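Proline dehydrogenase (Bradyrhizobium japonicum USDA 110, PDB 3HAZ) probably oxidizes proline to glutamate in two steps, pairing an FAD-dependent proline dehydrogenase with an NAD-dependent aldehyde dehydrogenase that acts on glutamate semialdehyde. Local coordinates at residues Phe10-Pro16 / Lys318-Val323; Ile218-Gly222 / Arg269-Leu275; Leu628-Thr633 / Ala644-Arg648; Leu757-Gly763 / Leu961-Pro966; Lys842-Asp846 / Gly867-Ala871. One frame throughout, in Å; residues are numbered along the deposited sequence.

How the interactions relate
The five contacts follow the two enzymes of the chain. Interaction 1 joins the N-terminal loop to the proline dehydrogenase barrel; interaction 2 is nested inside the loop it closes, about 33 Å away between centres. Interactions 3, 4 and 5 lie in the aldehyde dehydrogenase part. Interaction 3 comes first, and interaction 5 is nested inside interaction 4, about 26 Å away between centres. Interactions 3 and 4 reach the same mixed sheet, have centres about 27 Å apart, and both touch the second subunit. Interaction 4 contributes Glu760, Thr761 and Gly762 to the NAD pocket. Interactions 2 and 3 are about 76 Å apart between centres, on opposite sides of the chain's centre and in different enzyme parts.

Interaction 1 of 5, residues Phe10-Pro16 / Lys318-Val323; sequences FTAPYAP and KRASAV
Segment 10-16 runs without regular structure, mostly extended but kinked at Tyr14 (phi/psi -68/-46), past the start of helix 320-333. The CA pairings are Phe10-Val323 (7.8 Å), Ala12-Arg319 (6.4 Å) and Ala15-Lys318 (6.8 Å). In the one direct hydrogen bond, Lys318 NZ (chi2 to chi4 t) donates to Pro16 O at 2.8 Å; it also forms a salt bridge with Asp18. One water lies 2.7 Å from Ala12 O and 2.8 Å from Arg319 NH1; another, near Tyr14 O, is 2.9 Å from Arg319 NE. Arg319 (chi1 m, chi2 t, chi3 m) carries its guanidinium past Ala12 to Tyr14, whose CD1 lies over one face, 3.4 Å from Arg319 NH1; Arg319 NH2 bonds Gln317. Apolar contacts are Phe10 CZ to Val323 CG2 at 3.6 Å, Phe10 CE1 to Ala322 CB at 3.8 Å and Ala12 CB to Ala322 CB at 4.1 Å. The N-terminal loop thus covers the beginning of a barrel helix, and Phe10 (chi1 t) also packs on Leu287 and Leu291 of helix 287-298.

Interaction 2 of 5, residues Ile218-Gly222 / Arg269-Leu275; sequences IETIG and RAKAHDL
Ile218, His273 and Leu275 carry most of this contact between two helices of the proline dehydrogenase barrel. Residues 218-222 belong to helix 204-223. Helix 252-272 ends in a Schellman motif: Asp274 (phi 52°) is the C-prime residue, Leu275 N bonds Ala270 O at 3.0 Å and Asp274 N bonds Lys271 O at 2.7 Å. The closest CA pairs are Ile218 with Ala270 (6.0 Å) and Gly222 with His273 (5.3 Å). Ile218 (chi1 m, chi2 t) places CG2 3.5 Å from Arg269 O and 4.0 Å from Leu275 CD1. Ile218 CD1 lies 4.2 Å from Ala270 CB. His273 (chi1 m) points at the first helix. His273 NE2 donates to Glu219 OE1 at 2.9 Å, nearly straight. Gly222 CA sits over the face of the His273 ring, 3.6 Å from its centroid, in a CH-pi contact; a CB on Gly222 would clash with the ring. Leu275 (m, t) brings CD2 to 3.7 Å from Ile221 CG2. Ile218 and Ile221 also pack on Ile236 of strand 235-238. At the rim, one water lies 2.6 Å from Glu219 OE2 and 2.8 Å from Arg269 O, a second 2.6 Å from Glu219 OE2 and 3.0 Å from Arg269 NH1, while Arg269 NE pairs with Asp265. The chemistry is two-sided: leucine and isoleucines pack inward, and a histidine-carboxylate bond with bridging waters closes the solvent side.

Interaction 3 of 5, residues Leu628-Thr633 / Ala644-Arg648; sequences LFGSET and ALTMR
Segment 628-633 leaves the end of helix 604-629, is extended from Ser631 and pairs as a strand at Thr633. Strands 633-634 and 641-656 form an antiparallel beta hairpin. Thr633 and Leu645 are a hydrogen-bonded pair with CA atoms 5.0 Å apart: Thr633 N donates to Leu645 O and Leu645 N to Thr633 O, both at 2.8 Å. Glu632 CA lies 4.8 Å from Thr646 CA, and Phe629 CA 6.3 Å from Met647 CA. Ala644 CA adds a CA-H...O contact to Thr633 O at 3.4 Å. A water accepts from Met647 N at 3.0 Å. Among the side chains, Met647 (chi1 m) is covered by the helix end: Met647 CB is 3.7 Å from Phe629 CD2, at the ring edge, and Met647 CE 4.0 Å from Leu628 CD2. Glu632 (chi1 p) lays CB 3.4 Å from Thr646 CG2 and CD 3.5 Å from Ala644 CB. Strand 978-986 pairs with strand 641-656, where the second subunit packs on Leu645 and Met647. Backbone bonds thus set the register, while apolar contacts fasten the helix end to the strand.

Interaction 4 of 5, residues Leu757-Gly763 / Leu961-Pro966; sequences LIAETGG and LSGTGP. With NAD (nicotinamide-adenine-dinucleotide), chain D.
Six hydrogen bonds, one of them weak, join strand 757-760 and the loop after it to the glycine-containing loop 961-966, at the NAD site of the aldehyde dehydrogenase fold. Ser962 OG donates to Gly762 O at 2.7 Å. Thr761, with chi1 p, turns OG1 to donate to Leu961 O at 2.8 Å. Thr761 N reaches Ser962 O at 3.0 Å. Thr964, also chi1 p, lets OG1 accept from Ala759 N at 2.9 Å, and Thr964 N returns to Ala759 O at 3.0 Å. NAD N7N, of the nicotinamide amide, donates to Thr761 O at 2.8 Å. One water accepts a hydrogen bond from NAD N7N at 3.0 Å and donates to Glu760 OE1 at 2.5 Å and Ser962 O at 2.9 Å. Glu760, predicted to be catalytic, folds back (chi1 and chi2 m), so that Glu760 OE2 takes a weak bond from Gly965 N at 3.5 Å. Glu760 and Gly963 form a single backbone bridge, CA to CA 4.3 Å. Gly963 (161/171) and Gly965 (79/173) have backbone angles suited to glycine, and a cis peptide precedes Pro966. Strand 730-734 pairs with strand 757-760, and Thr964 O bonds Arg650 of the second subunit. Packing is lighter: Ile758 CG1 lies 4.0 Å from Pro966 CD.

Interaction 5 of 5, residues Lys842-Asp846 / Gly867-Ala871; sequences KQRLD and GCFVA
Lys842 lies across the loop 867-871, its aliphatic chain over the backbone of Gly867 and Cys868. Lys842 CD is 3.7 Å from Gly867 O and 4.1 Å from Cys868 CA. The contact joins helix 839-855 of the aldehyde dehydrogenase fold to the loop between strands 857-861 and 873-876, which pair antiparallel at one edge of a mixed sheet. Residues 842-846 are helical, with Asp846 N bonded to Lys842 O at 2.7 Å. The loop turns sharply at Cys868, the centre of an inverse gamma turn (phi/psi -74/55), where Phe869 N to Gly867 O is a weak bond of 2.7 Å. Gly867 has phi/psi 116/-165, a conformation in which a CB would strike the preceding carbonyl. From Phe869 on, the chain is extended. The nearest CA pair is Lys842 with Cys868, at 6.3 Å. Lys842 has chi1 to chi3 t and chi4 p. Val870 (chi1 t) faces the helix and fills the space beside the Lys842 side chain: Val870 CG2 is 3.8 Å from Lys842 CG, 4.1 Å from Leu845 CD1 and 4.0 Å from Asp846 OD1. Val870 also packs on Ile849 one turn further along the helix, and Leu845 on Val887. Cys868 shares backbone hydrogen bonding with Val836. The lysine amine has two partners: Lys842 NZ makes a salt bridge with Asp846 OD2 at 2.8 Å and donates to Phe869 O at 3.3 Å.

Interaction 1 of 5, residues Phe10-Pro16 / Lys318-Val323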
# COMPACT_ATOMS: atom_id res chain seq x y z
N PHE A 10 48.52 -21.84 12.00
CA PHE A 10 47.08 -21.87 11.77
C PHE A 10 46.64 -20.90 10.67
O PHE A 10 47.03 -19.73 10.67
CB PHE A 10 46.34 -21.55 13.07
CG PHE A 10 44.85 -21.70 12.99
CD1 PHE A 10 44.27 -22.96 13.06
CD2 PHE A 10 44.04 -20.60 12.87
CE1 PHE A 10 42.90 -23.10 12.99
CE2 PHE A 10 42.66 -20.73 12.81
CZ PHE A 10 42.09 -21.99 12.87
N THR A 11 45.82 -21.38 9.74
CA THR A 11 45.40 -20.56 8.61
C THR A 11 44.05 -20.98 8.00
O THR A 11 43.91 -21.07 6.78
CB THR A 11 46.49 -20.54 7.51
OG1 THR A 11 46.04 -19.77 6.39
CG2 THR A 11 46.83 -21.95 7.05
N ALA A 12 43.05 -21.20 8.85
CA ALA A 12 41.70 -21.54 8.37
C ALA A 12 41.06 -20.37 7.62
O ALA A 12 41.38 -19.21 7.88
CB ALA A 12 40.82 -21.96 9.54
N PRO A 13 40.14 -20.68 6.69
CA PRO A 13 39.41 -19.63 5.97
C PRO A 13 38.68 -18.70 6.95
O PRO A 13 38.01 -19.18 7.86
CB PRO A 13 38.41 -20.41 5.12
CG PRO A 13 39.09 -21.74 4.89
CD PRO A 13 39.79 -22.03 6.20
N TYR A 14 38.83 -17.40 6.74
CA TYR A 14 38.41 -16.39 7.71
C TYR A 14 36.91 -16.29 7.89
O TYR A 14 36.42 -16.23 9.02
CB TYR A 14 38.96 -15.02 7.29
CG TYR A 14 39.10 -14.03 8.43
CD1 TYR A 14 40.15 -14.14 9.35
CD2 TYR A 14 38.21 -12.98 8.58
CE1 TYR A 14 40.29 -13.24 10.39
CE2 TYR A 14 38.34 -12.07 9.62
CZ TYR A 14 39.38 -12.20 10.52
OH TYR A 14 39.53 -11.30 11.54
N ALA A 15 36.17 -16.27 6.79
CA ALA A 15 34.73 -16.03 6.84
C ALA A 15 33.94 -16.91 5.87
O ALA A 15 33.31 -16.40 4.95
CB ALA A 15 34.42 -14.56 6.57
N PRO A 16 33.96 -18.23 6.09
CA PRO A 16 33.22 -19.15 5.21
C PRO A 16 31.70 -18.94 5.28
O PRO A 16 31.21 -18.24 6.17
CB PRO A 16 33.59 -20.54 5.73
CG PRO A 16 34.07 -20.32 7.13
CD PRO A 16 34.66 -18.94 7.18
N LYS A 318 33.46 -18.95 13.09
CA LYS A 318 33.35 -20.07 12.18
C LYS A 318 34.60 -20.95 12.22
O LYS A 318 34.53 -22.15 11.97
CB LYS A 318 33.07 -19.58 10.76
CG LYS A 318 31.88 -18.60 10.69
CD LYS A 318 31.73 -18.00 9.29
CE LYS A 318 30.51 -17.06 9.22
NZ LYS A 318 30.50 -16.23 7.97
N ARG A 319 35.74 -20.35 12.58
CA ARG A 319 37.01 -21.09 12.66
C ARG A 319 37.16 -21.93 13.94
O ARG A 319 38.15 -22.63 14.10
CB ARG A 319 38.20 -20.14 12.54
CG ARG A 319 38.39 -19.53 11.15
CD ARG A 319 39.50 -18.49 11.16
NE ARG A 319 39.16 -17.35 12.01
CZ ARG A 319 39.99 -16.35 12.29
NH1 ARG A 319 41.21 -16.33 11.78
NH2 ARG A 319 39.58 -15.36 13.08
N ALA A 320 36.18 -21.86 14.83
CA ALA A 320 36.32 -22.47 16.16
C ALA A 320 36.70 -23.96 16.12
O ALA A 320 37.61 -24.39 16.83
CB ALA A 320 35.05 -22.26 16.97
N SER A 321 36.00 -24.74 15.30
CA SER A 321 36.25 -26.17 15.24
C SER A 321 37.68 -26.48 14.78
O SER A 321 38.31 -27.43 15.25
CB SER A 321 35.23 -26.87 14.35
OG SER A 321 35.34 -28.29 14.46
N ALA A 322 38.19 -25.66 13.86
CA ALA A 322 39.55 -25.83 13.34
C ALA A 322 40.60 -25.45 14.39
O ALA A 322 41.67 -26.04 14.44
CB ALA A 322 39.74 -25.01 12.06
N VAL A 323 40.28 -24.46 15.22
CA VAL A 323 41.18 -24.09 16.31
C VAL A 323 41.33 -25.27 17.28
O VAL A 323 42.42 -25.55 17.78
CB VAL A 323 40.66 -22.86 17.07
CG1 VAL A 323 41.54 -22.57 18.27
CG2 VAL A 323 40.60 -21.63 16.14
O HOH W 1 42.59 -18.05 10.03
O HOH W 2 36.31 -17.20 11.78

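Interaction 2 of 5, residues Ile218-Gly222 / Arg269-Leu275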
# COMPACT_ATOMS: atom_id res chain seq x y z
N ILE A 218 49.99 -14.34 40.30
CA ILE A 218 50.38 -15.73 40.35
C ILE A 218 50.98 -16.11 41.73
O ILE A 218 50.66 -17.16 42.28
CB ILE A 218 51.36 -16.06 39.20
CG1 ILE A 218 50.59 -16.14 37.88
CG2 ILE A 218 52.09 -17.37 39.47
CD1 ILE A 218 51.49 -16.15 36.64
N GLU A 219 51.82 -15.24 42.29
CA GLU A 219 52.36 -15.49 43.63
C GLU A 219 51.26 -15.46 44.70
O GLU A 219 51.19 -16.34 45.57
CB GLU A 219 53.48 -14.50 43.98
CG GLU A 219 54.70 -14.68 43.10
CD GLU A 219 55.10 -16.14 42.97
OE1 GLU A 219 55.30 -16.81 44.01
OE2 GLU A 219 55.23 -16.62 41.82
N THR A 220 50.38 -14.46 44.63
CA THR A 220 49.27 -14.37 45.57
C THR A 220 48.39 -15.62 45.51
O THR A 220 48.12 -16.25 46.53
CB THR A 220 48.40 -13.13 45.32
OG1 THR A 220 49.18 -11.95 45.55
CG2 THR A 220 47.18 -13.12 46.24
N ILE A 221 47.95 -15.96 44.30
CA ILE A 221 47.12 -17.14 44.09
C ILE A 221 47.85 -18.38 44.57
O ILE A 221 47.26 -19.25 45.22
CB ILE A 221 46.78 -17.33 42.59
CG1 ILE A 221 45.75 -16.31 42.14
CG2 ILE A 221 46.26 -18.73 42.34
CD1 ILE A 221 45.59 -16.26 40.63
N GLY A 222 49.14 -18.45 44.24
CA GLY A 222 49.98 -19.58 44.58
C GLY A 222 50.02 -19.88 46.06
O GLY A 222 49.75 -21.00 46.49
N ARG A 269 56.07 -19.38 36.04
CA ARG A 269 55.73 -18.96 37.39
C ARG A 269 54.44 -19.64 37.85
O ARG A 269 54.30 -19.99 39.02
CB ARG A 269 55.58 -17.45 37.46
CG ARG A 269 56.91 -16.70 37.44
CD ARG A 269 56.72 -15.27 36.98
NE ARG A 269 57.96 -14.51 37.00
CZ ARG A 269 58.42 -13.86 38.07
NH1 ARG A 269 57.74 -13.88 39.21
NH2 ARG A 269 59.56 -13.19 37.99
N ALA A 270 53.50 -19.80 36.91
CA ALA A 270 52.24 -20.48 37.19
C ALA A 270 52.50 -21.97 37.40
O ALA A 270 51.94 -22.59 38.31
CB ALA A 270 51.27 -20.26 36.04
N LYS A 271 53.34 -22.55 36.55
CA LYS A 271 53.70 -23.95 36.67
C LYS A 271 54.27 -24.26 38.05
O LYS A 271 53.93 -25.27 38.66
CB LYS A 271 54.71 -24.34 35.58
CG LYS A 271 55.36 -25.70 35.81
CD LYS A 271 56.16 -26.14 34.59
CE LYS A 271 56.82 -27.49 34.80
NZ LYS A 271 58.07 -27.40 35.60
N ALA A 272 55.14 -23.38 38.54
CA ALA A 272 55.78 -23.58 39.84
C ALA A 272 54.76 -23.67 40.99
O ALA A 272 55.05 -24.26 42.02
CB ALA A 272 56.80 -22.48 40.11
N HIS A 273 53.58 -23.09 40.81
CA HIS A 273 52.51 -23.26 41.79
C HIS A 273 51.47 -24.25 41.30
O HIS A 273 50.41 -24.41 41.93
CB HIS A 273 51.84 -21.92 42.12
CG HIS A 273 52.70 -20.99 42.92
ND1 HIS A 273 53.27 -21.36 44.12
CD2 HIS A 273 53.08 -19.72 42.69
CE1 HIS A 273 53.97 -20.35 44.60
NE2 HIS A 273 53.88 -19.34 43.75
N ASP A 274 51.77 -24.90 40.19
CA ASP A 274 50.88 -25.88 39.57
C ASP A 274 49.48 -25.30 39.36
O ASP A 274 48.49 -25.91 39.75
CB ASP A 274 50.79 -27.14 40.43
CG ASP A 274 50.21 -28.32 39.67
OD1 ASP A 274 50.36 -28.36 38.43
OD2 ASP A 274 49.59 -29.20 40.31
N LEU A 275 49.42 -24.12 38.75
CA LEU A 275 48.15 -23.43 38.52
C LEU A 275 47.58 -23.70 37.13
O LEU A 275 48.29 -24.14 36.24
CB LEU A 275 48.32 -21.92 38.71
CG LEU A 275 48.85 -21.41 40.07
CD1 LEU A 275 49.01 -19.89 40.01
CD2 LEU A 275 47.92 -21.82 41.22
O HOH W 3 56.05 -18.88 40.91
O HOH W 4 55.00 -14.93 39.80

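Interaction 3 of 5, residues Leu628-Thr633 / Ala644-Arg648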
# COMPACT_ATOMS: atom_id res chain seq x y z
N LEU A 628 20.82 13.05 -10.32
CA LEU A 628 20.82 14.48 -10.62
C LEU A 628 20.65 14.79 -12.11
O LEU A 628 19.90 15.69 -12.48
CB LEU A 628 22.09 15.14 -10.09
CG LEU A 628 22.10 16.67 -10.11
CD1 LEU A 628 20.79 17.22 -9.57
CD2 LEU A 628 23.27 17.22 -9.30
N PHE A 629 21.36 14.06 -12.96
CA PHE A 629 21.42 14.41 -14.38
C PHE A 629 20.63 13.44 -15.26
O PHE A 629 20.60 13.59 -16.48
CB PHE A 629 22.87 14.49 -14.85
CG PHE A 629 23.76 15.33 -13.97
CD1 PHE A 629 24.82 14.76 -13.28
CD2 PHE A 629 23.51 16.68 -13.81
CE1 PHE A 629 25.62 15.53 -12.45
CE2 PHE A 629 24.32 17.46 -13.00
CZ PHE A 629 25.37 16.88 -12.31
N GLY A 630 20.00 12.45 -14.63
CA GLY A 630 19.32 11.39 -15.36
C GLY A 630 18.08 11.84 -16.09
O GLY A 630 17.80 11.39 -17.20
N SER A 631 17.32 12.73 -15.46
CA SER A 631 16.15 13.30 -16.10
C SER A 631 15.85 14.68 -15.54
O SER A 631 16.31 15.03 -14.45
CB SER A 631 14.94 12.39 -15.92
OG SER A 631 14.63 12.24 -14.54
N GLU A 632 15.07 15.45 -16.28
CA GLU A 632 14.69 16.79 -15.87
C GLU A 632 13.75 16.73 -14.68
O GLU A 632 13.20 15.67 -14.36
CB GLU A 632 14.00 17.51 -17.03
CG GLU A 632 12.74 16.81 -17.53
CD GLU A 632 12.23 17.39 -18.84
OE1 GLU A 632 13.05 17.92 -19.62
OE2 GLU A 632 11.01 17.32 -19.08
N THR A 633 13.56 17.86 -14.02
CA THR A 633 12.61 17.96 -12.93
C THR A 633 11.42 18.78 -13.41
O THR A 633 11.59 19.89 -13.90
CB THR A 633 13.23 18.64 -11.69
OG1 THR A 633 14.33 17.85 -11.21
CG2 THR A 633 12.19 18.79 -10.58
N ALA A 644 10.25 22.73 -17.12
CA ALA A 644 11.19 21.67 -16.80
C ALA A 644 12.57 22.23 -16.46
O ALA A 644 13.12 23.06 -17.20
CB ALA A 644 11.28 20.69 -17.96
N LEU A 645 13.12 21.77 -15.34
CA LEU A 645 14.45 22.19 -14.89
C LEU A 645 15.48 21.11 -15.21
O LEU A 645 15.29 19.93 -14.89
CB LEU A 645 14.43 22.47 -13.38
CG LEU A 645 15.71 23.00 -12.71
CD1 LEU A 645 16.11 24.36 -13.27
CD2 LEU A 645 15.51 23.09 -11.20
N THR A 646 16.57 21.51 -15.86
CA THR A 646 17.64 20.57 -16.19
C THR A 646 18.98 21.11 -15.68
O THR A 646 19.09 22.28 -15.31
CB THR A 646 17.73 20.31 -17.71
OG1 THR A 646 17.81 21.55 -18.41
CG2 THR A 646 16.50 19.56 -18.20
N MET A 647 19.98 20.24 -15.67
CA MET A 647 21.33 20.60 -15.25
C MET A 647 22.31 20.19 -16.33
O MET A 647 22.40 19.02 -16.69
CB MET A 647 21.70 19.87 -13.97
CG MET A 647 20.64 19.91 -12.91
SD MET A 647 20.88 21.33 -11.85
CE MET A 647 22.23 20.70 -10.86
N ARG A 648 23.05 21.15 -16.84
CA ARG A 648 23.94 20.88 -17.96
C ARG A 648 25.38 21.13 -17.53
O ARG A 648 25.63 21.89 -16.60
CB ARG A 648 23.56 21.77 -19.14
CG ARG A 648 22.07 21.75 -19.46
CD ARG A 648 21.71 22.67 -20.63
NE ARG A 648 22.59 22.48 -21.78
CZ ARG A 648 22.22 22.64 -23.04
NH1 ARG A 648 23.11 22.45 -24.01
NH2 ARG A 648 20.97 22.99 -23.35
O HOH W 5 19.00 17.50 -15.18
O HOH W 6 17.11 18.76 -12.75

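Interaction 4 of 5, residues Leu757-Gly763 / Leu961-Pro966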
# COMPACT_ATOMS: atom_id res chain seq x y z
N LEU A 757 34.66 28.39 -8.17
CA LEU A 757 35.88 27.83 -7.63
C LEU A 757 35.53 26.94 -6.44
O LEU A 757 34.98 27.40 -5.45
CB LEU A 757 36.86 28.93 -7.19
CG LEU A 757 38.07 28.49 -6.36
CD1 LEU A 757 38.89 27.44 -7.09
CD2 LEU A 757 38.97 29.67 -5.99
N ILE A 758 35.84 25.65 -6.57
CA ILE A 758 35.73 24.73 -5.45
C ILE A 758 37.14 24.52 -4.93
O ILE A 758 37.99 24.00 -5.64
CB ILE A 758 35.16 23.37 -5.87
CG1 ILE A 758 33.73 23.53 -6.38
CG2 ILE A 758 35.21 22.38 -4.72
CD1 ILE A 758 33.18 22.28 -7.02
N ALA A 759 37.38 24.96 -3.69
CA ALA A 759 38.72 24.92 -3.14
C ALA A 759 38.72 24.31 -1.74
O ALA A 759 38.10 24.84 -0.81
CB ALA A 759 39.34 26.32 -3.12
N GLU A 760 39.40 23.18 -1.61
CA GLU A 760 39.51 22.50 -0.34
C GLU A 760 40.94 22.65 0.11
O GLU A 760 41.87 22.27 -0.60
CB GLU A 760 39.11 21.03 -0.49
CG GLU A 760 37.78 20.85 -1.23
CD GLU A 760 36.59 21.45 -0.47
OE1 GLU A 760 36.18 20.86 0.55
OE2 GLU A 760 36.06 22.49 -0.91
N THR A 761 41.12 23.25 1.28
CA THR A 761 42.44 23.64 1.73
C THR A 761 42.73 23.06 3.12
O THR A 761 42.04 22.15 3.58
CB THR A 761 42.62 25.18 1.65
OG1 THR A 761 41.47 25.82 2.20
CG2 THR A 761 42.74 25.61 0.18
N GLY A 762 43.76 23.58 3.78
CA GLY A 762 44.25 22.93 4.99
C GLY A 762 43.38 23.08 6.22
O GLY A 762 42.19 23.42 6.14
N GLY A 763 43.98 22.81 7.38
CA GLY A 763 43.33 23.06 8.65
C GLY A 763 44.35 23.02 9.78
O GLY A 763 45.46 22.52 9.61
N LEU A 961 38.88 29.20 6.45
CA LEU A 961 40.13 29.05 5.70
C LEU A 961 40.36 27.61 5.21
O LEU A 961 41.33 27.35 4.50
CB LEU A 961 41.33 29.49 6.56
CG LEU A 961 41.34 30.93 7.09
CD1 LEU A 961 42.61 31.21 7.93
CD2 LEU A 961 41.23 31.93 5.95
N SER A 962 39.47 26.70 5.59
CA SER A 962 39.63 25.29 5.20
C SER A 962 38.92 24.87 3.90
O SER A 962 39.13 23.75 3.42
CB SER A 962 39.18 24.39 6.35
OG SER A 962 40.06 24.50 7.45
N GLY A 963 38.08 25.73 3.34
CA GLY A 963 37.43 25.37 2.09
C GLY A 963 36.19 26.17 1.74
O GLY A 963 35.69 26.94 2.55
N THR A 964 35.70 25.98 0.51
CA THR A 964 34.53 26.70 0.02
C THR A 964 33.27 25.84 0.10
O THR A 964 32.18 26.37 0.20
CB THR A 964 34.70 27.13 -1.47
OG1 THR A 964 35.04 25.99 -2.28
CG2 THR A 964 35.77 28.20 -1.63
N GLY A 965 33.44 24.52 0.07
CA GLY A 965 32.32 23.64 -0.22
C GLY A 965 32.08 23.64 -1.73
O GLY A 965 32.72 24.41 -2.44
N PRO A 966 31.19 22.77 -2.22
CA PRO A 966 30.47 21.78 -1.41
C PRO A 966 31.41 20.64 -1.01
O PRO A 966 32.55 20.58 -1.48
CB PRO A 966 29.40 21.24 -2.37
CG PRO A 966 29.66 21.88 -3.71
CD PRO A 966 30.98 22.56 -3.66
PA NAD D . 49.79 23.16 -2.83
O1A NAD D . 48.97 24.55 -2.58
O2A NAD D . 51.21 23.35 -2.49
O5B NAD D . 49.63 22.77 -4.45
C5B NAD D . 48.72 21.75 -4.83
C4B NAD D . 48.40 21.80 -6.33
O4B NAD D . 48.21 23.16 -6.88
C3B NAD D . 49.53 21.22 -7.28
O3B NAD D . 49.20 20.30 -8.27
C2B NAD D . 50.32 22.48 -7.62
O2B NAD D . 51.39 22.42 -8.53
C1B NAD D . 49.21 23.41 -7.87
N9A NAD D . 49.65 24.81 -7.79
C8A NAD D . 50.70 25.31 -7.09
N7A NAD D . 50.75 26.72 -7.30
C5A NAD D . 49.68 27.06 -8.17
C6A NAD D . 49.27 28.27 -8.71
N6A NAD D . 49.99 29.49 -8.38
N1A NAD D . 48.19 28.32 -9.53
C2A NAD D . 47.51 27.16 -9.84
N3A NAD D . 47.91 25.97 -9.32
C4A NAD D . 49.00 25.92 -8.48
O3 NAD D . 49.11 21.90 -1.94
PN NAD D . 49.98 20.49 -1.71
O1N NAD D . 51.50 20.88 -1.14
O2N NAD D . 50.08 19.76 -2.97
O5D NAD D . 49.21 19.53 -0.59
C5D NAD D . 49.18 19.92 0.78
C4D NAD D . 47.99 20.83 1.12
O4D NAD D . 46.68 20.49 0.48
C3D NAD D . 47.61 21.13 2.64
O3D NAD D . 47.59 22.46 3.09
C2D NAD D . 46.33 20.28 2.77
O2D NAD D . 45.58 20.26 3.96
C1D NAD D . 45.67 20.54 1.47
N1N NAD D . 44.70 19.47 1.22
C2N NAD D . 43.36 19.66 1.61
C3N NAD D . 42.39 18.59 1.38
C7N NAD D . 40.92 18.79 1.80
O7N NAD D . 40.10 18.03 1.43
N7N NAD D . 40.53 19.99 2.51
C4N NAD D . 42.82 17.32 0.75
C5N NAD D . 44.15 17.14 0.36
C6N NAD D . 45.14 18.22 0.59
O HOH W 7 37.85 21.31 2.37

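Interaction 5 of 5, residues Lys842-Asp846 / Gly867-Ala871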
# COMPACT_ATOMS: atom_id res chain seq x y z
N LYS A 842 60.44 17.93 4.49
CA LYS A 842 61.22 17.61 5.68
C LYS A 842 61.89 18.86 6.28
O LYS A 842 61.89 19.04 7.50
CB LYS A 842 62.25 16.53 5.39
CG LYS A 842 63.21 16.28 6.53
CD LYS A 842 64.23 15.21 6.18
CE LYS A 842 65.38 15.18 7.19
NZ LYS A 842 64.88 15.10 8.60
N GLN A 843 62.44 19.71 5.42
CA GLN A 843 63.11 20.93 5.88
C GLN A 843 62.16 21.87 6.62
O GLN A 843 62.50 22.42 7.67
CB GLN A 843 63.77 21.67 4.71
N ARG A 844 60.97 22.05 6.07
CA ARG A 844 59.95 22.89 6.69
C ARG A 844 59.53 22.30 8.04
O ARG A 844 59.37 23.02 9.03
CB ARG A 844 58.75 23.01 5.76
CG ARG A 844 57.81 24.15 6.09
CD ARG A 844 56.93 24.50 4.90
NE ARG A 844 57.71 24.69 3.67
CZ ARG A 844 57.58 23.94 2.58
NH1 ARG A 844 58.34 24.19 1.51
NH2 ARG A 844 56.70 22.95 2.54
N LEU A 845 59.34 20.99 8.07
CA LEU A 845 58.98 20.31 9.31
C LEU A 845 60.10 20.43 10.34
O LEU A 845 59.86 20.74 11.51
CB LEU A 845 58.64 18.84 9.03
CG LEU A 845 57.37 18.66 8.19
CD1 LEU A 845 57.12 17.20 7.86
CD2 LEU A 845 56.18 19.26 8.93
N ASP A 846 61.33 20.20 9.91
CA ASP A 846 62.47 20.27 10.81
C ASP A 846 62.63 21.67 11.39
O ASP A 846 63.04 21.83 12.54
CB ASP A 846 63.75 19.82 10.11
CG ASP A 846 63.84 18.31 9.96
OD1 ASP A 846 62.97 17.61 10.52
OD2 ASP A 846 64.77 17.83 9.28
N GLY A 867 67.36 9.82 5.74
CA GLY A 867 66.55 10.03 4.55
C GLY A 867 65.40 10.98 4.79
O GLY A 867 65.37 11.69 5.81
N CYS A 868 64.44 10.99 3.87
CA CYS A 868 63.29 11.89 3.95
C CYS A 868 62.29 11.44 5.01
O CYS A 868 61.11 11.26 4.72
CB CYS A 868 62.59 12.02 2.59
SG CYS A 868 63.09 13.44 1.60
N PHE A 869 62.77 11.25 6.24
CA PHE A 869 61.90 10.83 7.33
C PHE A 869 61.80 11.90 8.40
O PHE A 869 62.78 12.57 8.73
CB PHE A 869 62.41 9.53 7.95
CG PHE A 869 62.30 8.34 7.05
CD1 PHE A 869 63.34 8.00 6.20
CD2 PHE A 869 61.16 7.56 7.06
CE1 PHE A 869 63.24 6.91 5.36
CE2 PHE A 869 61.05 6.46 6.23
CZ PHE A 869 62.09 6.13 5.38
N VAL A 870 60.59 12.06 8.94
CA VAL A 870 60.37 12.84 10.14
C VAL A 870 59.55 12.02 11.14
O VAL A 870 58.46 11.57 10.82
CB VAL A 870 59.64 14.16 9.84
CG1 VAL A 870 59.41 14.94 11.13
CG2 VAL A 870 60.45 15.00 8.86
N ALA A 871 60.09 11.81 12.33
CA ALA A 871 59.43 10.99 13.34
C ALA A 871 58.32 11.77 14.06
O ALA A 871 58.31 13.00 14.04
CB ALA A 871 60.45 10.45 14.35